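Local structure of ABC transporter, solute-binding protein (Staphylococcus aureus, 6LKH) at residues 97-102 against 251-256. The protein probably serves as the extracellular solute-binding lipoprotein of an ABC transporter, and binds glucose 6-phosphate between its two lobes. Numbering follows the deposited sequence.
Sequences LMPTVI and DAKSIR. With G6P (6-O-phosphono-alpha-D-glucopyranose), chain E.
L97 and K253 meet backbone to backbone, L97 N donating to K253 O at 3.2 Å in a nearly straight bond. The two segments run antiparallel here, but 251-256 is only weakly bonded as a strand, and this single backbone bond joins the two. Both side chains rise on the same face of the sheet, with L97 CB 4.0 Å from K253 CB, and then part. CG of L97 stands beside the backbone N, anti to the carbonyl carbon (chi1 -47°), which turns the two methyls toward 254-255: CD1 comes to 3.7 Å from S254 O, while CD2 meets I255 CD1 at 3.8 Å, the two side chains crossing at about a right angle. I255 CG1, opposite the backbone N (chi1 -174°), brings CD1 to the leucine. K253 takes the other direction. Its chain stays extended as far as CE, and its methylenes pass obliquely by the P99 ring, with K253 CD 3.8 Å from P99 CD. Only at chi4 (50°) does it bend; the ammonium of the buried K253 is met by a salt bridge from NZ to E189 and a hydrogen bond to E268 O. In an ST turn, S254 OG accepts from R256 N; the same hydroxyl and I255 N also bond to Q243 OE1. M98 starts out away from segment 251-256, its CB 3.6 Å from O2 of glucose 6-phosphate. The contact thus backs the ligand cleft of this periplasmic-binding-protein fold: strand 92-105 also pairs with strand 213-221, whose V215 and L213 touch L97 and P99, helix 189-198 begins beside P99 and K253, and helix 240-250, leading into 251-256, packs against A252 and S254.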
loop_
_atom_site.group_PDB
_atom_site.type_symbol
_atom_site.label_atom_id
_atom_site.label_comp_id
_atom_site.label_asym_id
_atom_site.label_seq_id
_atom_site.Cartn_x
_atom_site.Cartn_y
_atom_site.Cartn_z
ATOM N N LEU A 97 -2.328 8.343 -16.706
ATOM C CA LEU A 97 -1.805 9.684 -16.483
ATOM C C LEU A 97 -0.303 9.582 -16.264
ATOM O O LEU A 97 0.152 8.816 -15.407
ATOM C CB LEU A 97 -2.467 10.345 -15.272
ATOM C CG LEU A 97 -3.992 10.247 -15.192
ATOM C CD1 LEU A 97 -4.485 10.784 -13.856
ATOM C CD2 LEU A 97 -4.638 10.999 -16.340
ATOM N N MET A 98 0.462 10.348 -17.032
ATOM C CA MET A 98 1.922 10.268 -17.013
ATOM C C MET A 98 2.509 11.667 -16.908
ATOM O O MET A 98 2.478 12.422 -17.902
ATOM C CB MET A 98 2.447 9.568 -18.263
ATOM C CG MET A 98 3.953 9.337 -18.254
ATOM S SD MET A 98 4.464 8.081 -17.065
ATOM C CE MET A 98 3.876 6.613 -17.912
ATOM N N PRO A 99 3.042 12.060 -15.755
ATOM C CA PRO A 99 3.772 13.329 -15.689
ATOM C C PRO A 99 4.996 13.316 -16.596
ATOM O O PRO A 99 5.664 12.292 -16.758
ATOM C CB PRO A 99 4.164 13.435 -14.211
ATOM C CG PRO A 99 3.136 12.635 -13.496
ATOM C CD PRO A 99 2.796 11.498 -14.416
ATOM N N THR A 100 5.260 14.463 -17.219
ATOM C CA THR A 100 6.553 14.730 -17.834
ATOM C C THR A 100 7.434 15.435 -16.816
ATOM O O THR A 100 6.970 16.310 -16.079
ATOM C CB THR A 100 6.410 15.594 -19.088
ATOM O OG1 THR A 100 5.854 16.866 -18.733
ATOM C CG2 THR A 100 5.519 14.910 -20.113
ATOM N N VAL A 101 8.708 15.054 -16.777
ATOM C CA VAL A 101 9.595 15.479 -15.704
ATOM C C VAL A 101 10.939 15.910 -16.269
ATOM O O VAL A 101 11.292 15.607 -17.410
ATOM C CB VAL A 101 9.802 14.356 -14.664
ATOM C CG1 VAL A 101 8.474 13.948 -14.058
ATOM C CG2 VAL A 101 10.482 13.153 -15.301
ATOM N N ILE A 102 11.680 16.640 -15.441
ATOM C CA ILE A 102 13.103 16.873 -15.637
ATOM C C ILE A 102 13.851 15.891 -14.749
ATOM O O ILE A 102 13.559 15.778 -13.552
ATOM C CB ILE A 102 13.488 18.322 -15.293
ATOM C CG1 ILE A 102 12.687 19.306 -16.151
ATOM C CG2 ILE A 102 14.989 18.531 -15.489
ATOM C CD1 ILE A 102 12.812 20.751 -15.718
ATOM N N ASP A 251 3.969 1.791 -10.028
ATOM C CA ASP A 251 3.883 3.182 -9.585
ATOM C C ASP A 251 3.098 4.082 -10.545
ATOM O O ASP A 251 3.166 5.308 -10.441
ATOM C CB ASP A 251 5.288 3.754 -9.383
ATOM N N ALA A 252 2.363 3.484 -11.477
ATOM C CA ALA A 252 1.628 4.252 -12.467
ATOM C C ALA A 252 0.485 5.016 -11.804
ATOM O O ALA A 252 0.050 4.701 -10.693
ATOM C CB ALA A 252 1.081 3.340 -13.566
ATOM N N LYS A 253 0.007 6.043 -12.503
ATOM C CA LYS A 253 -1.134 6.835 -12.062
ATOM C C LYS A 253 -2.362 6.414 -12.857
ATOM O O LYS A 253 -2.391 6.548 -14.085
ATOM C CB LYS A 253 -0.851 8.326 -12.224
ATOM C CG LYS A 253 0.225 8.812 -11.282
ATOM C CD LYS A 253 0.591 10.249 -11.531
ATOM C CE LYS A 253 1.374 10.811 -10.364
ATOM N NZ LYS A 253 2.507 9.920 -9.972
ATOM N N SER A 254 -3.367 5.906 -12.149
ATOM C CA SER A 254 -4.521 5.293 -12.785
ATOM C C SER A 254 -5.492 6.344 -13.305
ATOM O O SER A 254 -5.660 7.418 -12.721
ATOM C CB SER A 254 -5.249 4.377 -11.803
ATOM O OG SER A 254 -6.471 3.914 -12.357
ATOM N N ILE A 255 -6.153 6.004 -14.414
ATOM C CA ILE A 255 -7.158 6.886 -15.003
ATOM C C ILE A 255 -8.505 6.788 -14.304
ATOM O O ILE A 255 -9.372 7.641 -14.534
ATOM C CB ILE A 255 -7.302 6.560 -16.504
ATOM C CG1 ILE A 255 -8.232 7.550 -17.207
ATOM C CG2 ILE A 255 -7.810 5.132 -16.709
ATOM C CD1 ILE A 255 -7.764 8.992 -17.155
ATOM N N ARG A 256 -8.701 5.789 -13.448
ATOM C CA ARG A 256 -10.006 5.505 -12.870
ATOM C C ARG A 256 -10.215 6.247 -11.552
ATOM O O ARG A 256 -9.269 6.515 -10.806
ATOM C CB ARG A 256 -10.162 4.002 -12.641
ATOM C CG ARG A 256 -10.151 3.182 -13.914
ATOM C CD ARG A 256 -10.313 1.698 -13.614
ATOM N NE ARG A 256 -11.564 1.411 -12.917
ATOM C CZ ARG A 256 -12.646 0.858 -13.465
ATOM N NH1 ARG A 256 -12.666 0.497 -14.743
ATOM N NH2 ARG A 256 -13.721 0.659 -12.718
HETATM C C1 G6P E . 4.072 7.253 -22.742
HETATM C C2 G6P E . 4.196 8.631 -22.046
HETATM C C3 G6P E . 4.948 9.626 -22.835
HETATM C C4 G6P E . 6.223 9.067 -23.280
HETATM C C5 G6P E . 5.983 7.876 -24.200
HETATM C C6 G6P E . 7.306 7.373 -24.670
HETATM O O1 G6P E . 2.985 7.284 -23.610
HETATM O O2 G6P E . 2.883 9.168 -21.804
HETATM O O3 G6P E . 5.207 10.825 -21.979
HETATM O O4 G6P E . 6.955 10.091 -23.988
HETATM O O5 G6P E . 5.251 6.798 -23.498
HETATM O O6 G6P E . 7.230 7.248 -26.073
HETATM P P G6P E . 8.015 8.371 -27.064
HETATM O O1P G6P E . 9.385 7.839 -27.441
HETATM O O2P G6P E . 8.162 9.704 -26.316
HETATM O O3P G6P E . 7.212 8.603 -28.279
#